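Local coordinates for protein 2-dehydro-3-deoxy-D-arabinonate dehydratase (Sulfolobus solfataricus, PDB 2Q18) that uses a divalent metal to dehydrate 2-dehydro-3-deoxy-D-arabinonate to 2,5-dioxopentanoate in the oxidation of D-arabinonate to 2-oxoglutarate, at residues Glu114-Ala119 with Gln180-Ala185; Leu141-Leu146 with Ser166-Glu171; Pro74-Ser79 with Gly249-Thr254; Asn122-His127 with Cys188-Val193. All coordinates share one frame; numbering follows the deposited sequence.

The four contacts illustrate how chemistry follows position in a beta-rich fold. Interactions 1, 3 and 4 are buried, interaction 2 only partly. Nearest the centre of the chain, interaction 3 is a regular parallel pairing with four backbone bonds, and interaction 4 a shorter one with two; both add apolar side chains. Interactions 1 and 2 lie farther out and carry lysine, glutamate and arginine side chains around the active site. Shared elements tie them together: strand 76-80 of interaction 3 pairs with strand 114-119 of interaction 1, and strand 140-150 of interaction 2 with strand 250-253 of interaction 3. Lys182 of interaction 1 bonds Ser166 of interaction 2, while in interactions 4 and 3 Cys124 packs on Val76 and Phe190 on Ile251.

Interaction 1. Residues Glu114-Ala119 with Gln180-Ala185; sequences EIFFKA and QSKIYA. With PO4 (phosphate ion), chain B.
Lys118 and Lys182 meet where strand 114-119 passes the end of helix 178-182, and the bond between them runs from side chain to backbone. Lys118 NZ donates to Lys182 O over 2.7 Å, in the carbonyl plane and on a lone pair. The side chain sets out away from its partner, but a bend at chi2 (60°) brings CD to 3.5 Å from that same Lys182 O. Lys118 NZ also bonds Cys187 O and forms a salt bridge to Asp164, three partners in all. Packing is close around Ile183 too: its CG1 lies 3.4 Å from Lys118 O, its CD1 3.4 Å from Phe117 O, and CD1 also reaches the edge of the Phe117 ring near its plane. Toward the bound anion the fit is looser. The Phe116 ring and the Lys182 chain cross at about a right angle, with Phe116 CE1 3.8 Å from Lys182 CD. Beyond them Lys182 NZ donates to O1 of a phosphate at 3.0 Å, an ion probably left by the crystallisation liquor. Lys182, a substrate-binding residue, also forms salt bridges through NZ to the magnesium ligands Asp164 and Glu143, so the contact lies in the active site of the FAH-family fold.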
loop_
_atom_site.group_PDB
_atom_site.type_symbol
_atom_site.label_atom_id
_atom_site.label_comp_id
_atom_site.label_asym_id
_atom_site.label_seq_id
_atom_site.Cartn_x
_atom_site.Cartn_y
_atom_site.Cartn_z
ATOM N N GLU A 114 14.842 35.262 12.307
ATOM C CA GLU A 114 13.486 34.781 12.525
ATOM C C GLU A 114 13.224 33.553 11.657
ATOM O O GLU A 114 13.488 33.568 10.453
ATOM C CB GLU A 114 12.464 35.871 12.207
ATOM C CG GLU A 114 11.023 35.455 12.482
ATOM C CD GLU A 114 10.012 36.331 11.777
ATOM O OE1 GLU A 114 10.348 36.907 10.724
ATOM O OE2 GLU A 114 8.876 36.438 12.278
ATOM N N ILE A 115 12.721 32.492 12.284
ATOM C CA ILE A 115 12.320 31.263 11.594
ATOM C C ILE A 115 10.942 30.878 12.120
ATOM O O ILE A 115 10.743 30.799 13.334
ATOM C CB ILE A 115 13.320 30.095 11.872
ATOM C CG1 ILE A 115 14.720 30.383 11.299
ATOM C CG2 ILE A 115 12.774 28.745 11.372
ATOM C CD1 ILE A 115 14.819 30.431 9.773
ATOM N N PHE A 116 9.987 30.656 11.217
ATOM C CA PHE A 116 8.640 30.246 11.621
ATOM C C PHE A 116 8.102 29.112 10.750
ATOM O O PHE A 116 8.529 28.947 9.611
ATOM C CB PHE A 116 7.672 31.445 11.626
ATOM C CG PHE A 116 7.552 32.145 10.292
ATOM C CD1 PHE A 116 6.582 31.755 9.369
ATOM C CD2 PHE A 116 8.401 33.201 9.965
ATOM C CE1 PHE A 116 6.468 32.397 8.133
ATOM C CE2 PHE A 116 8.296 33.852 8.729
ATOM C CZ PHE A 116 7.328 33.448 7.813
ATOM N N PHE A 117 7.177 28.330 11.294
ATOM C CA PHE A 117 6.485 27.306 10.516
ATOM C C PHE A 117 5.387 27.983 9.698
ATOM O O PHE A 117 4.579 28.739 10.242
ATOM C CB PHE A 117 5.883 26.235 11.436
ATOM C CG PHE A 117 5.262 25.073 10.696
ATOM C CD1 PHE A 117 3.888 25.032 10.463
ATOM C CD2 PHE A 117 6.051 24.022 10.234
ATOM C CE1 PHE A 117 3.306 23.957 9.777
ATOM C CE2 PHE A 117 5.483 22.947 9.547
ATOM C CZ PHE A 117 4.107 22.915 9.317
ATOM N N LYS A 118 5.354 27.695 8.400
ATOM C CA LYS A 118 4.441 28.378 7.482
ATOM C C LYS A 118 3.241 27.528 7.062
ATOM O O LYS A 118 2.098 27.979 7.168
ATOM C CB LYS A 118 5.204 28.896 6.253
ATOM C CG LYS A 118 4.322 29.473 5.129
ATOM C CD LYS A 118 3.473 30.657 5.602
ATOM C CE LYS A 118 2.478 31.071 4.525
ATOM N NZ LYS A 118 1.624 32.224 4.969
ATOM N N ALA A 119 3.493 26.312 6.578
ATOM C CA ALA A 119 2.415 25.489 6.055
ATOM C C ALA A 119 2.720 24.000 6.023
ATOM O O ALA A 119 3.877 23.579 5.959
ATOM C CB ALA A 119 2.014 25.975 4.635
ATOM N N GLN A 180 -1.441 32.555 13.531
ATOM C CA GLN A 180 -2.777 32.740 12.967
ATOM C C GLN A 180 -2.743 33.570 11.682
ATOM O O GLN A 180 -3.525 33.328 10.762
ATOM C CB GLN A 180 -3.710 33.407 13.981
ATOM C CG GLN A 180 -4.156 32.507 15.114
ATOM C CD GLN A 180 -5.076 33.219 16.085
ATOM O OE1 GLN A 180 -6.268 33.397 15.814
ATOM N NE2 GLN A 180 -4.532 33.623 17.230
ATOM N N SER A 181 -1.829 34.535 11.631
ATOM C CA SER A 181 -1.692 35.412 10.475
ATOM C C SER A 181 -1.010 34.713 9.298
ATOM O O SER A 181 -1.073 35.201 8.163
ATOM C CB SER A 181 -0.910 36.667 10.855
ATOM O OG SER A 181 0.484 36.427 10.825
ATOM N N LYS A 182 -0.374 33.573 9.579
ATOM C CA LYS A 182 0.481 32.882 8.607
ATOM C C LYS A 182 -0.024 31.511 8.159
ATOM O O LYS A 182 0.259 31.100 7.038
ATOM C CB LYS A 182 1.897 32.708 9.171
ATOM C CG LYS A 182 2.700 33.994 9.329
ATOM C CD LYS A 182 3.310 34.440 8.022
ATOM C CE LYS A 182 4.205 35.647 8.227
ATOM N NZ LYS A 182 4.762 36.114 6.925
ATOM N N ILE A 183 -0.738 30.806 9.038
ATOM C CA ILE A 183 -1.068 29.388 8.825
ATOM C C ILE A 183 -2.575 29.157 8.737
ATOM O O ILE A 183 -3.288 29.254 9.736
ATOM C CB ILE A 183 -0.469 28.460 9.942
ATOM C CG1 ILE A 183 0.992 28.825 10.249
ATOM C CG2 ILE A 183 -0.591 26.977 9.543
ATOM C CD1 ILE A 183 1.537 28.216 11.556
ATOM N N TYR A 184 -3.042 28.834 7.531
ATOM C CA TYR A 184 -4.463 28.601 7.258
ATOM C C TYR A 184 -4.624 28.064 5.829
ATOM O O TYR A 184 -3.661 28.053 5.062
ATOM C CB TYR A 184 -5.282 29.889 7.476
ATOM C CG TYR A 184 -4.828 31.067 6.638
ATOM C CD1 TYR A 184 -5.390 31.308 5.384
ATOM C CD2 TYR A 184 -3.844 31.943 7.098
ATOM C CE1 TYR A 184 -4.973 32.382 4.601
ATOM C CE2 TYR A 184 -3.421 33.025 6.322
ATOM C CZ TYR A 184 -3.997 33.236 5.076
ATOM O OH TYR A 184 -3.602 34.298 4.294
ATOM N N ALA A 185 -5.824 27.604 5.473
ATOM C CA ALA A 185 -6.053 27.057 4.134
ATOM C C ALA A 185 -5.799 28.124 3.074
ATOM O O ALA A 185 -6.395 29.199 3.116
ATOM C CB ALA A 185 -7.469 26.499 4.008
HETATM P P PO4 B . 7.352 38.201 9.463
HETATM O O1 PO4 B . 6.481 38.151 8.230
HETATM O O2 PO4 B . 7.020 37.035 10.353
HETATM O O3 PO4 B . 8.790 38.144 9.024
HETATM O O4 PO4 B . 7.121 39.485 10.217
#

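Interaction 2. Residues Leu141-Leu146 with Ser166-Glu171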
loop_
_atom_site.group_PDB
_atom_site.type_symbol
_atom_site.label_atom_id
_atom_site.label_comp_id
_atom_site.label_asym_id
_atom_site.label_seq_id
_atom_site.Cartn_x
_atom_site.Cartn_y
_atom_site.Cartn_z
ATOM N N LEU A 141 -1.653 40.829 2.860
ATOM C CA LEU A 141 -0.731 41.103 1.773
ATOM C C LEU A 141 -0.042 39.838 1.278
ATOM O O LEU A 141 0.209 38.923 2.063
ATOM C CB LEU A 141 0.330 42.119 2.208
ATOM C CG LEU A 141 -0.113 43.552 2.529
ATOM C CD1 LEU A 141 1.103 44.386 2.921
ATOM C CD2 LEU A 141 -0.848 44.177 1.345
ATOM N N PRO A 142 0.261 39.782 -0.034
ATOM C CA PRO A 142 1.157 38.743 -0.504
ATOM C C PRO A 142 2.589 39.144 -0.171
ATOM O O PRO A 142 2.914 40.336 -0.163
ATOM C CB PRO A 142 0.944 38.750 -2.019
ATOM C CG PRO A 142 0.541 40.165 -2.337
ATOM C CD PRO A 142 -0.198 40.668 -1.125
ATOM N N GLU A 143 3.427 38.161 0.126
ATOM C CA GLU A 143 4.840 38.418 0.346
ATOM C C GLU A 143 5.648 37.589 -0.651
ATOM O O GLU A 143 5.768 36.370 -0.498
ATOM C CB GLU A 143 5.228 38.145 1.805
ATOM C CG GLU A 143 4.404 38.965 2.811
ATOM C CD GLU A 143 4.870 38.834 4.260
ATOM O OE1 GLU A 143 4.361 39.599 5.108
ATOM O OE2 GLU A 143 5.731 37.973 4.559
ATOM N N PRO A 144 6.149 38.248 -1.714
ATOM C CA PRO A 144 6.890 37.626 -2.810
ATOM C C PRO A 144 8.318 37.277 -2.412
ATOM O O PRO A 144 9.084 38.155 -2.005
ATOM C CB PRO A 144 6.892 38.714 -3.885
ATOM C CG PRO A 144 6.848 39.986 -3.116
ATOM C CD PRO A 144 5.990 39.702 -1.920
ATOM N N GLU A 145 8.674 36.001 -2.544
ATOM C CA GLU A 145 9.938 35.514 -1.996
ATOM C C GLU A 145 10.585 34.450 -2.866
ATOM O O GLU A 145 9.904 33.684 -3.546
ATOM C CB GLU A 145 9.729 34.950 -0.583
ATOM C CG GLU A 145 8.731 35.727 0.272
ATOM C CD GLU A 145 8.817 35.419 1.756
ATOM O OE1 GLU A 145 8.289 36.229 2.546
ATOM O OE2 GLU A 145 9.409 34.385 2.139
ATOM N N LEU A 146 11.912 34.425 -2.845
ATOM C CA LEU A 146 12.662 33.275 -3.321
ATOM C C LEU A 146 12.561 32.197 -2.241
ATOM O O LEU A 146 12.711 32.484 -1.053
ATOM C CB LEU A 146 14.128 33.649 -3.571
ATOM C CG LEU A 146 15.038 32.561 -4.151
ATOM C CD1 LEU A 146 14.641 32.240 -5.592
ATOM C CD2 LEU A 146 16.502 32.974 -4.079
ATOM N N SER A 166 0.028 36.717 4.057
ATOM C CA SER A 166 0.116 37.149 5.453
ATOM C C SER A 166 -0.993 38.114 5.864
ATOM O O SER A 166 -1.164 39.170 5.248
ATOM C CB SER A 166 1.474 37.805 5.703
ATOM O OG SER A 166 2.529 36.995 5.223
ATOM N N ALA A 167 -1.732 37.752 6.913
ATOM C CA ALA A 167 -2.726 38.644 7.503
ATOM C C ALA A 167 -2.010 39.689 8.358
ATOM O O ALA A 167 -1.931 39.572 9.586
ATOM C CB ALA A 167 -3.732 37.862 8.314
ATOM N N ARG A 168 -1.479 40.705 7.685
ATOM C CA ARG A 168 -0.633 41.718 8.309
ATOM C C ARG A 168 -1.297 42.469 9.466
ATOM O O ARG A 168 -0.612 42.903 10.395
ATOM C CB ARG A 168 -0.117 42.702 7.254
ATOM C CG ARG A 168 0.882 42.107 6.260
ATOM C CD ARG A 168 2.265 41.859 6.885
ATOM N NE ARG A 168 2.719 42.993 7.691
ATOM C CZ ARG A 168 3.243 44.113 7.197
ATOM N NH1 ARG A 168 3.399 44.267 5.886
ATOM N NH2 ARG A 168 3.612 45.086 8.018
ATOM N N ASP A 169 -2.620 42.606 9.417
ATOM C CA ASP A 169 -3.355 43.288 10.484
ATOM C C ASP A 169 -3.338 42.498 11.789
ATOM O O ASP A 169 -3.189 43.082 12.864
ATOM C CB ASP A 169 -4.794 43.630 10.062
ATOM C CG ASP A 169 -5.592 42.413 9.615
ATOM O OD1 ASP A 169 -5.008 41.493 8.999
ATOM O OD2 ASP A 169 -6.817 42.387 9.876
ATOM N N LEU A 170 -3.478 41.175 11.690
ATOM C CA LEU A 170 -3.443 40.309 12.868
ATOM C C LEU A 170 -2.056 40.317 13.513
ATOM O O LEU A 170 -1.936 40.351 14.738
ATOM C CB LEU A 170 -3.895 38.880 12.528
ATOM C CG LEU A 170 -5.294 38.679 11.923
ATOM C CD1 LEU A 170 -5.647 37.194 11.837
ATOM C CD2 LEU A 170 -6.371 39.431 12.696
ATOM N N GLU A 171 -1.021 40.309 12.676
ATOM C CA GLU A 171 0.363 40.404 13.123
ATOM C C GLU A 171 0.657 41.728 13.848
ATOM O O GLU A 171 1.316 41.737 14.895
ATOM C CB GLU A 171 1.309 40.232 11.932
ATOM C CG GLU A 171 2.759 40.566 12.238
ATOM C CD GLU A 171 3.677 40.445 11.038
ATOM O OE1 GLU A 171 3.184 40.290 9.896
ATOM O OE2 GLU A 171 4.908 40.508 11.245
HETATM O O HOH W 1 4.110 42.246 3.912
#
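The metal-binding beta hairpin of strands 140-150 and 156-167 has one of its ends here, where Leu141 and Ser166 form an antiparallel hydrogen-bonded pair. Leu141 N donates to Ser166 O at 2.9 Å and Ser166 N returns a bond to Leu141 O at 3.0 Å. Two residues on, Glu143, extended beyond CG, brings its carboxylate carbon CD to 3.1 Å from Ser166 OG. That hydroxyl has its hydrogen bonds elsewhere, with Asp164 O and Lys182 NZ. Arg168 approaches the same carboxylate: bent at chi2 (-73°), its chain holds CD 3.6 Å from Glu143 OE1. The guanidinium does not point an N-H at that oxygen, which lies well out of its plane. A water makes the link instead, donating to Glu143 OE1 at 2.9 Å and accepting from Arg168 NH1 at 2.9 Å. Leu141 CD1 packs 3.8 Å from NH1 of Arg168, and Arg168 NE forms a salt bridge to Glu171 OE1 at 3.5 Å. Glu143 is a magnesium ligand whose OE2 also forms a salt bridge to Lys182, and an alanine here would probably leave the metal a ligand short, Lys182 without one of its acidic mates and the bridging water without this acceptor. From the hairpin, Pro142 and Pro144 reach strand 207-214, Glu145 OE2 bonds Thr253 of strand 250-253, and Ala167, at the N-cap of helix 168-173, pairs by backbone with Ser181 of helix 178-182.

Interaction 3. Residues Pro74-Ser79 with Gly249-Thr254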
loop_
_atom_site.group_PDB
_atom_site.type_symbol
_atom_site.label_atom_id
_atom_site.label_comp_id
_atom_site.label_asym_id
_atom_site.label_seq_id
_atom_site.Cartn_x
_atom_site.Cartn_y
_atom_site.Cartn_z
ATOM N N PRO A 74 6.622 18.344 2.456
ATOM C CA PRO A 74 6.108 17.824 3.722
ATOM C C PRO A 74 6.004 18.910 4.790
ATOM O O PRO A 74 5.093 18.873 5.615
ATOM C CB PRO A 74 7.131 16.748 4.109
ATOM C CG PRO A 74 7.791 16.370 2.811
ATOM C CD PRO A 74 7.861 17.660 2.041
ATOM N N GLU A 75 6.915 19.880 4.747
ATOM C CA GLU A 75 6.875 21.029 5.646
ATOM C C GLU A 75 7.244 22.282 4.882
ATOM O O GLU A 75 8.067 22.236 3.964
ATOM C CB GLU A 75 7.839 20.844 6.833
ATOM C CG GLU A 75 7.486 19.661 7.726
ATOM C CD GLU A 75 8.419 19.490 8.922
ATOM O OE1 GLU A 75 9.276 20.367 9.178
ATOM O OE2 GLU A 75 8.278 18.462 9.612
ATOM N N VAL A 76 6.625 23.398 5.257
ATOM C CA VAL A 76 7.017 24.702 4.728
ATOM C C VAL A 76 7.347 25.626 5.890
ATOM O O VAL A 76 6.551 25.794 6.814
ATOM C CB VAL A 76 5.930 25.349 3.825
ATOM C CG1 VAL A 76 6.438 26.665 3.247
ATOM C CG2 VAL A 76 5.523 24.407 2.696
ATOM N N TRP A 77 8.538 26.209 5.830
ATOM C CA TRP A 77 9.006 27.136 6.845
ATOM C C TRP A 77 9.345 28.471 6.188
ATOM O O TRP A 77 9.631 28.538 4.989
ATOM C CB TRP A 77 10.252 26.579 7.541
ATOM C CG TRP A 77 10.001 25.372 8.409
ATOM C CD1 TRP A 77 9.805 24.084 7.993
ATOM C CD2 TRP A 77 9.945 25.344 9.841
ATOM N NE1 TRP A 77 9.627 23.255 9.080
ATOM C CE2 TRP A 77 9.710 24.002 10.226
ATOM C CE3 TRP A 77 10.083 26.322 10.839
ATOM C CZ2 TRP A 77 9.598 23.614 11.567
ATOM C CZ3 TRP A 77 9.969 25.936 12.171
ATOM C CH2 TRP A 77 9.733 24.591 12.522
ATOM N N GLY A 78 9.324 29.532 6.984
ATOM C CA GLY A 78 9.658 30.847 6.477
ATOM C C GLY A 78 10.675 31.566 7.331
ATOM O O GLY A 78 10.827 31.281 8.520
ATOM N N SER A 79 11.391 32.485 6.697
ATOM C CA SER A 79 12.219 33.443 7.398
ATOM C C SER A 79 11.697 34.832 7.044
ATOM O O SER A 79 11.045 35.021 6.012
ATOM C CB SER A 79 13.683 33.287 6.998
ATOM O OG SER A 79 14.543 33.790 8.011
ATOM N N GLY A 249 12.405 17.488 0.699
ATOM C CA GLY A 249 11.370 18.249 -0.013
ATOM C C GLY A 249 10.789 19.398 0.792
ATOM O O GLY A 249 9.869 20.087 0.327
ATOM N N THR A 250 11.313 19.602 2.001
ATOM C CA THR A 250 10.951 20.760 2.816
ATOM C C THR A 250 11.240 22.039 2.033
ATOM O O THR A 250 12.272 22.145 1.359
ATOM C CB THR A 250 11.738 20.792 4.148
ATOM O OG1 THR A 250 11.337 19.689 4.963
ATOM C CG2 THR A 250 11.485 22.087 4.926
ATOM N N ILE A 251 10.327 23.001 2.121
ATOM C CA ILE A 251 10.555 24.304 1.509
ATOM C C ILE A 251 10.807 25.367 2.569
ATOM O O ILE A 251 10.068 25.473 3.549
ATOM C CB ILE A 251 9.400 24.724 0.559
ATOM C CG1 ILE A 251 9.346 23.785 -0.650
ATOM C CG2 ILE A 251 9.584 26.176 0.092
ATOM C CD1 ILE A 251 8.147 24.015 -1.576
ATOM N N LEU A 252 11.874 26.134 2.367
ATOM C CA LEU A 252 12.145 27.310 3.179
ATOM C C LEU A 252 12.035 28.555 2.311
ATOM O O LEU A 252 12.746 28.693 1.314
ATOM C CB LEU A 252 13.538 27.235 3.822
ATOM C CG LEU A 252 14.056 28.496 4.527
ATOM C CD1 LEU A 252 13.252 28.832 5.787
ATOM C CD2 LEU A 252 15.532 28.349 4.862
ATOM N N THR A 253 11.139 29.453 2.696
ATOM C CA THR A 253 10.975 30.713 1.987
ATOM C C THR A 253 11.764 31.820 2.704
ATOM O O THR A 253 11.740 31.922 3.932
ATOM C CB THR A 253 9.476 31.052 1.730
ATOM O OG1 THR A 253 9.378 32.213 0.899
ATOM C CG2 THR A 253 8.697 31.261 3.029
ATOM N N THR A 254 12.483 32.626 1.929
ATOM C CA THR A 254 13.614 33.393 2.463
ATOM C C THR A 254 13.362 34.864 2.840
ATOM O O THR A 254 14.312 35.647 2.965
ATOM C CB THR A 254 14.832 33.290 1.524
ATOM O OG1 THR A 254 14.514 33.882 0.260
ATOM C CG2 THR A 254 15.224 31.823 1.310
#
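Val76 with Ile251, Trp77 with Leu252 and Gly78 with Thr253 are the three bridges of a parallel beta pair, strands 76-79 and 250-253 running 19° apart. Four backbone bonds join them, two to each strand's carbonyls: Ile251 N to Glu75 O, Trp77 N to Ile251 O at 2.8 Å, Thr253 N to Trp77 O, and Ser79 N to Thr253 O at 2.8 Å. On one face Thr253 CG2 rests 3.6 Å from Gly78 CA, with OG1 anti to the backbone N (chi1 -173°) and bonded to Glu145, a magnesium ligand. A side chain at Gly78 would be tight against that methyl. On the other face Leu252 CD1 lies 4.1 Å from Trp77 CB, and Thr250 CG2 approaches Trp77 CD1 to 4.0 Å. The next shell fixes the indole: Trp77 NE1 donates to Glu75 OE1 at 2.9 Å, nearly straight at 172°, and Phe117 meets the ring edge-to-face. Glu75 OE2 is itself held by a salt bridge to Arg123 of the second subunit. An alanine in place of Trp77 would probably leave Glu75 OE1 without this N-H and open a gap beside Thr250 and Phe117. At the start of the pair Gly249 and Thr250 form a G1 beta bulge facing Leu150, and Pro74 CD sits 3.6 Å from Gly249 O.

Interaction 4. Residues Asn122-His127 with Cys188-Val193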
loop_
_atom_site.group_PDB
_atom_site.type_symbol
_atom_site.label_atom_id
_atom_site.label_comp_id
_atom_site.label_asym_id
_atom_site.label_seq_id
_atom_site.Cartn_x
_atom_site.Cartn_y
_atom_site.Cartn_z
ATOM N N ASN A 122 -1.107 20.491 2.452
ATOM C CA ASN A 122 -2.520 20.713 2.158
ATOM C C ASN A 122 -2.969 22.172 2.328
ATOM O O ASN A 122 -4.050 22.543 1.874
ATOM C CB ASN A 122 -3.401 19.793 3.010
ATOM C CG ASN A 122 -3.295 20.099 4.498
ATOM O OD1 ASN A 122 -2.199 20.108 5.064
ATOM N ND2 ASN A 122 -4.434 20.340 5.138
ATOM N N ARG A 123 -2.154 22.982 3.002
ATOM C CA ARG A 123 -2.429 24.412 3.151
ATOM C C ARG A 123 -1.773 25.234 2.035
ATOM O O ARG A 123 -1.956 26.449 1.969
ATOM C CB ARG A 123 -1.975 24.916 4.529
ATOM C CG ARG A 123 -2.832 24.417 5.702
ATOM C CD ARG A 123 -2.322 24.995 7.020
ATOM N NE ARG A 123 -3.145 24.614 8.170
ATOM C CZ ARG A 123 -2.977 23.509 8.896
ATOM N NH1 ARG A 123 -2.020 22.643 8.593
ATOM N NH2 ARG A 123 -3.784 23.262 9.926
ATOM N N CYS A 124 -1.017 24.567 1.166
ATOM C CA CYS A 124 -0.367 25.218 0.031
ATOM C C CYS A 124 -1.172 25.034 -1.250
ATOM O O CYS A 124 -1.891 24.043 -1.406
ATOM C CB CYS A 124 1.033 24.651 -0.195
ATOM S SG CYS A 124 2.146 24.803 1.208
ATOM N N VAL A 125 -1.034 25.995 -2.164
ATOM C CA VAL A 125 -1.625 25.901 -3.500
ATOM C C VAL A 125 -0.546 26.179 -4.533
ATOM O O VAL A 125 0.563 26.597 -4.183
ATOM C CB VAL A 125 -2.831 26.873 -3.688
ATOM C CG1 VAL A 125 -3.877 26.656 -2.597
ATOM C CG2 VAL A 125 -2.374 28.325 -3.721
ATOM N N GLY A 126 -0.863 25.928 -5.799
ATOM C CA GLY A 126 0.089 26.125 -6.878
ATOM C C GLY A 126 -0.347 27.162 -7.899
ATOM O O GLY A 126 -1.335 27.876 -7.706
ATOM N N HIS A 127 0.430 27.250 -8.973
ATOM C CA HIS A 127 0.148 28.110 -10.115
ATOM C C HIS A 127 -1.283 27.911 -10.614
ATOM O O HIS A 127 -1.712 26.783 -10.863
ATOM C CB HIS A 127 1.159 27.802 -11.221
ATOM C CG HIS A 127 1.146 28.775 -12.358
ATOM N ND1 HIS A 127 1.453 30.111 -12.204
ATOM C CD2 HIS A 127 0.896 28.597 -13.678
ATOM C CE1 HIS A 127 1.375 30.715 -13.376
ATOM N NE2 HIS A 127 1.044 29.818 -14.288
ATOM N N CYS A 188 -0.475 29.925 1.398
ATOM C CA CYS A 188 0.826 29.722 0.791
ATOM C C CYS A 188 0.700 29.233 -0.651
ATOM O O CYS A 188 -0.087 28.329 -0.929
ATOM C CB CYS A 188 1.576 28.676 1.633
ATOM S SG CYS A 188 3.218 28.378 1.110
ATOM N N ALA A 189 1.483 29.820 -1.560
ATOM C CA ALA A 189 1.518 29.383 -2.957
ATOM C C ALA A 189 2.941 29.297 -3.469
ATOM O O ALA A 189 3.782 30.107 -3.091
ATOM C CB ALA A 189 0.712 30.326 -3.838
ATOM N N PHE A 190 3.215 28.327 -4.341
ATOM C CA PHE A 190 4.556 28.206 -4.915
ATOM C C PHE A 190 4.588 27.548 -6.287
ATOM O O PHE A 190 3.686 26.802 -6.656
ATOM C CB PHE A 190 5.535 27.514 -3.940
ATOM C CG PHE A 190 5.297 26.036 -3.768
ATOM C CD1 PHE A 190 6.036 25.110 -4.503
ATOM C CD2 PHE A 190 4.354 25.573 -2.858
ATOM C CE1 PHE A 190 5.823 23.735 -4.341
ATOM C CE2 PHE A 190 4.134 24.201 -2.694
ATOM C CZ PHE A 190 4.870 23.286 -3.439
ATOM N N GLY A 191 5.659 27.826 -7.023
ATOM C CA GLY A 191 5.829 27.334 -8.379
ATOM C C GLY A 191 6.154 28.475 -9.329
ATOM O O GLY A 191 6.730 29.483 -8.909
ATOM N N PRO A 192 5.786 28.334 -10.619
ATOM C CA PRO A 192 5.102 27.174 -11.207
ATOM C C PRO A 192 6.031 25.974 -11.394
ATOM O O PRO A 192 5.564 24.870 -11.689
ATOM C CB PRO A 192 4.615 27.691 -12.569
ATOM C CG PRO A 192 5.492 28.847 -12.891
ATOM C CD PRO A 192 6.039 29.402 -11.608
ATOM N N VAL A 193 7.328 26.205 -11.223
ATOM C CA VAL A 193 8.346 25.171 -11.357
ATOM C C VAL A 193 9.294 25.179 -10.163
ATOM O O VAL A 193 9.373 26.163 -9.418
ATOM C CB VAL A 193 9.198 25.347 -12.650
ATOM C CG1 VAL A 193 8.361 25.103 -13.908
ATOM C CG2 VAL A 193 9.866 26.734 -12.693
HETATM O O HOH W 2 2.820 25.669 -9.032
#
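Cys188 O is gripped twice from the neighbouring strand: Val125 N donates to it at 2.8 Å, and the CA-H of Cys124 adds a contact, CA to oxygen 3.3 Å. Val125 O is met in the same double way, by Phe190 N at 3.2 Å and by the CA-H of Ala189. These bonds flank the parallel bridge of Val125 with Ala189. Beyond it the strands part and a water fills in, accepting from His127 N at 2.9 Å and donating to Phe190 O. Cys188 SG, anti to the backbone N (chi1 -176°), comes to 3.7 Å from Cys124 SG, the two sulfurs packed as neighbours and too far apart for a disulfide, while Cys124 CB touches the edge of the Phe190 ring. Val125 CG2 meets Ala189 CB at 3.7 Å. At the far end Pro192, preceded by a cis peptide, sets CB over one face of the His127 imidazole, 4.0 Å from the centroid of that ring and 25° off its normal, a CH-pi contact. Leu57 O and Ile283 N bond the two ring nitrogens of His127 and so fix its turn. Strand 188-195 pairs on by backbone to strand 156-167, Cys188 packs on strand 114-119, Ala189 on strand 280-288, and Pro192 on helix 53-59.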